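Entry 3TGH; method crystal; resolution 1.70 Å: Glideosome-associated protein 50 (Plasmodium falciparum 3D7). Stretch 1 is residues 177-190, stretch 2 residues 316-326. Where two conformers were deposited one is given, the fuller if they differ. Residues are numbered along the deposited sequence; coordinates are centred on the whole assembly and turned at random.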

# COMPACT_ATOMS: atom_id res chain seq x y z
N ASN A 177 6.22 3.64 17.38
CA ASN A 177 5.68 4.83 18.05
C ASN A 177 5.09 5.82 17.04
O ASN A 177 4.04 6.41 17.29
CB ASN A 177 6.75 5.51 18.91
CG ASN A 177 7.08 4.70 20.17
OD1 ASN A 177 6.23 4.00 20.71
ND2 ASN A 177 8.33 4.80 20.63
N ASP A 178 5.74 5.98 15.90
CA ASP A 178 5.18 6.82 14.83
C ASP A 178 3.83 6.28 14.33
O ASP A 178 2.88 7.02 14.15
CB ASP A 178 6.17 6.96 13.68
CG ASP A 178 7.35 7.87 14.00
OD1 ASP A 178 7.37 8.47 15.10
OD2 ASP A 178 8.26 7.99 13.15
N LEU A 179 3.76 4.96 14.12
CA LEU A 179 2.52 4.31 13.72
C LEU A 179 1.39 4.60 14.71
O LEU A 179 0.28 4.95 14.31
CB LEU A 179 2.72 2.79 13.62
CG LEU A 179 1.96 1.98 12.56
CD1 LEU A 179 1.70 0.54 13.06
CD2 LEU A 179 0.67 2.62 12.05
N LYS A 180 1.69 4.48 16.01
CA LYS A 180 0.71 4.76 17.04
C LYS A 180 0.25 6.22 17.00
O LYS A 180 -0.94 6.50 17.15
CB LYS A 180 1.25 4.41 18.43
CG LYS A 180 1.40 2.91 18.66
CD LYS A 180 2.13 2.59 19.97
CE LYS A 180 2.22 1.09 20.21
NZ LYS A 180 3.02 0.73 21.42
N SER A 181 1.19 7.13 16.77
CA SER A 181 0.88 8.56 16.64
C SER A 181 0.01 8.83 15.42
O SER A 181 -0.99 9.52 15.51
CB SER A 181 2.17 9.38 16.57
OG SER A 181 2.91 9.25 17.76
N GLN A 182 0.38 8.25 14.27
CA GLN A 182 -0.42 8.40 13.05
C GLN A 182 -1.86 7.92 13.24
O GLN A 182 -2.80 8.58 12.81
CB GLN A 182 0.23 7.63 11.90
CG GLN A 182 1.56 8.20 11.44
CD GLN A 182 2.38 7.22 10.63
OE1 GLN A 182 2.27 6.00 10.81
NE2 GLN A 182 3.24 7.74 9.76
N LEU A 183 -2.04 6.76 13.86
CA LEU A 183 -3.38 6.21 14.05
C LEU A 183 -4.19 7.04 15.04
O LEU A 183 -5.39 7.24 14.86
CB LEU A 183 -3.30 4.74 14.51
CG LEU A 183 -2.80 3.76 13.44
CD1 LEU A 183 -2.42 2.42 14.10
CD2 LEU A 183 -3.82 3.55 12.34
N SER A 184 -3.52 7.54 16.08
CA SER A 184 -4.15 8.42 17.07
C SER A 184 -4.72 9.70 16.44
O SER A 184 -5.79 10.16 16.82
CB SER A 184 -3.16 8.79 18.17
OG SER A 184 -3.79 9.55 19.17
N VAL A 185 -3.99 10.26 15.48
CA VAL A 185 -4.45 11.44 14.75
C VAL A 185 -5.57 11.06 13.78
O VAL A 185 -6.60 11.73 13.73
CB VAL A 185 -3.30 12.14 14.01
CG1 VAL A 185 -3.83 13.25 13.09
CG2 VAL A 185 -2.30 12.71 15.01
N ALA A 186 -5.37 9.99 13.02
CA ALA A 186 -6.35 9.55 12.02
C ALA A 186 -7.72 9.31 12.65
O ALA A 186 -8.75 9.64 12.05
CB ALA A 186 -5.86 8.29 11.30
N LYS A 187 -7.73 8.74 13.86
CA LYS A 187 -8.96 8.54 14.65
C LYS A 187 -9.77 9.81 14.84
O LYS A 187 -11.00 9.77 14.90
CB LYS A 187 -8.62 7.99 16.05
CG LYS A 187 -8.34 6.53 16.09
CD LYS A 187 -7.65 6.12 17.38
CE LYS A 187 -8.59 6.14 18.57
NZ LYS A 187 -7.91 5.63 19.79
N LYS A 188 -9.07 10.93 14.98
CA LYS A 188 -9.70 12.20 15.28
C LYS A 188 -10.12 12.99 14.04
O LYS A 188 -11.02 13.82 14.12
CB LYS A 188 -8.75 13.06 16.13
CG LYS A 188 -8.41 12.47 17.49
CD LYS A 188 -9.57 12.60 18.47
CE LYS A 188 -9.10 12.62 19.91
NZ LYS A 188 -10.22 12.89 20.86
N ILE A 189 -9.48 12.75 12.89
CA ILE A 189 -9.71 13.61 11.72
C ILE A 189 -10.03 12.92 10.39
O ILE A 189 -10.37 13.60 9.42
CB ILE A 189 -8.54 14.61 11.51
CG1 ILE A 189 -7.26 13.90 11.06
CG2 ILE A 189 -8.30 15.42 12.79
CD1 ILE A 189 -6.10 14.85 10.80
N ALA A 190 -9.94 11.59 10.33
CA ALA A 190 -10.13 10.87 9.07
C ALA A 190 -11.41 10.04 9.04
O ALA A 190 -11.67 9.23 9.94
CB ALA A 190 -8.92 10.00 8.78
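Stretch 2 316-326: NALQHFAALPN

No direct hydrogen bond joins the two stretches; the most distinctive feature of the contact is a pair of CH-pi packings made by consecutive residues, Lys-188 and Ile-189, on two consecutive rings, His-320 and Phe-321. Lys-188 CB lies 3.7 Å from the centroid of the His-320 ring (ring atoms CG, ND1, CD2, CE1 and NE2), 8° off its normal, and Ile-189 CD1 lies 3.6 Å from the centroid of the Phe-321 ring (CG to CZ), 13° off its normal. Each aliphatic carbon therefore sits almost squarely over a ring face.

Stretch 2 begins with a short helix that begins at Ala-317 and runs nearly antiparallel to helix 177-189: the angle between their directions is 172° and the axes approach to 9.5 Å. A type I turn from Phe-321 to Leu-324, with Leu-324 N bonded to Phe-321 O at 3.1 Å, follows; Leu-324, Pro-325 and Asn-326 then continue in extended conformation, with psi between 140° and 148°. The register descends accordingly, Ala-317 lying nearest Ile-189, His-320 nearest Val-185, Leu-324 nearest Gln-182 and Pro-325 nearest Asp-178, with CA-CA distances of 5.6 to 5.9 Å.

At the start of the short helix, Ile-189 CG2 packs 4.0 Å from Ala-317 CB and 3.8 Å from His-320 CB. Ile-189 has chi1 in p and chi2 in t. The Phe-321 CA-to-CB bond points away from stretch 1, but with chi1 at m the ring comes back, bringing CZ to 3.6 Å from Ile-189 CD1. The Lys-188 CA-to-CB bond points toward stretch 2 and the end of the side chain leads away; CB lies over the His-320 ring face, and Lys-188 CG, CD and CE also pass within 4.1 Å of His-320 CE1.

Val-185, buried and with its CA-to-CB bond pointing toward stretch 2, fits against the helix and the turn. Its CG2 approaches His-320 O to 3.2 Å and Ala-323 CB to 4.0 Å, while Val-185 CB meets Leu-324 CD2 at 3.8 Å. Leu-324 starts sideways, but its end comes nearer, placing CD2 also 4.0 Å from Gln-182 CA.

Pro-325, whose CA-to-CB bond points toward stretch 1, closes the contact: its CD is 3.8 Å from Ser-181 CB, its CG 4.0 Å from Gln-182 CG and its CB 3.4 Å from Asp-178 OD1. Beyond it, a water supplies a polar bridge, donating to Asp-178 OD2 at 3.1 Å and to Asn-326 O at 3.0 Å. In all, 534 Å² is buried, summed over both sides.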

# COMPACT_ATOMS: atom_id res chain seq x y z
N ASN A 316 -11.14 20.69 15.42
CA ASN A 316 -9.77 20.95 15.86
C ASN A 316 -8.76 20.14 15.05
O ASN A 316 -7.76 19.66 15.59
CB ASN A 316 -9.63 20.62 17.35
CG ASN A 316 -10.57 21.44 18.22
OD1 ASN A 316 -10.52 22.68 18.21
ND2 ASN A 316 -11.42 20.76 18.98
N ALA A 317 -9.01 20.01 13.74
CA ALA A 317 -8.15 19.19 12.88
C ALA A 317 -6.69 19.63 12.92
O ALA A 317 -5.80 18.80 13.06
CB ALA A 317 -8.67 19.22 11.44
N LEU A 318 -6.45 20.94 12.81
CA LEU A 318 -5.08 21.47 12.80
C LEU A 318 -4.27 21.02 14.00
O LEU A 318 -3.11 20.63 13.88
CB LEU A 318 -5.09 23.01 12.74
CG LEU A 318 -4.91 23.59 11.34
CD1 LEU A 318 -3.46 23.50 10.95
CD2 LEU A 318 -5.81 22.87 10.31
N GLN A 319 -4.89 21.08 15.17
CA GLN A 319 -4.23 20.70 16.41
C GLN A 319 -3.85 19.22 16.41
O GLN A 319 -2.83 18.84 16.99
CB GLN A 319 -5.11 21.03 17.62
CG GLN A 319 -5.23 22.54 17.92
CD GLN A 319 -6.41 23.23 17.23
OE1 GLN A 319 -6.97 22.73 16.25
NE2 GLN A 319 -6.78 24.40 17.75
N HIS A 320 -4.67 18.40 15.77
CA HIS A 320 -4.37 16.98 15.61
C HIS A 320 -3.30 16.73 14.54
O HIS A 320 -2.43 15.89 14.75
CB HIS A 320 -5.64 16.18 15.33
CG HIS A 320 -6.62 16.23 16.46
ND1 HIS A 320 -6.30 15.80 17.73
CD2 HIS A 320 -7.89 16.69 16.52
CE1 HIS A 320 -7.34 15.99 18.52
NE2 HIS A 320 -8.32 16.52 17.82
N PHE A 321 -3.35 17.46 13.43
CA PHE A 321 -2.25 17.40 12.44
C PHE A 321 -0.91 17.71 13.10
O PHE A 321 0.12 17.14 12.74
CB PHE A 321 -2.45 18.41 11.30
CG PHE A 321 -3.37 17.95 10.21
CD1 PHE A 321 -2.94 17.01 9.28
CD2 PHE A 321 -4.65 18.48 10.09
CE1 PHE A 321 -3.78 16.59 8.27
CE2 PHE A 321 -5.49 18.06 9.08
CZ PHE A 321 -5.06 17.11 8.16
N ALA A 322 -0.92 18.64 14.06
CA ALA A 322 0.28 19.05 14.77
C ALA A 322 0.87 17.95 15.67
O ALA A 322 2.02 18.08 16.09
CB ALA A 322 0.02 20.32 15.58
N ALA A 323 0.10 16.90 15.94
CA ALA A 323 0.57 15.75 16.73
C ALA A 323 1.16 14.63 15.86
O ALA A 323 1.66 13.63 16.40
CB ALA A 323 -0.57 15.19 17.58
N LEU A 324 1.09 14.78 14.54
CA LEU A 324 1.68 13.78 13.65
C LEU A 324 3.20 13.78 13.79
O LEU A 324 3.80 14.82 14.04
CB LEU A 324 1.30 14.03 12.19
CG LEU A 324 -0.11 13.69 11.72
CD1 LEU A 324 -0.37 14.36 10.37
CD2 LEU A 324 -0.33 12.18 11.63
N PRO A 325 3.83 12.60 13.63
CA PRO A 325 5.28 12.55 13.69
C PRO A 325 5.89 13.17 12.44
O PRO A 325 5.29 13.10 11.36
CB PRO A 325 5.58 11.05 13.75
CG PRO A 325 4.42 10.42 13.09
CD PRO A 325 3.24 11.26 13.42
N ASN A 326 7.07 13.78 12.59
CA ASN A 326 7.78 14.35 11.45
C ASN A 326 8.16 13.24 10.48
O ASN A 326 8.53 12.14 10.91
CB ASN A 326 9.03 15.11 11.91
CG ASN A 326 8.69 16.37 12.69
OD1 ASN A 326 7.53 16.61 13.00
ND2 ASN A 326 9.71 17.16 13.00
O HOH W 1 7.08 9.49 10.75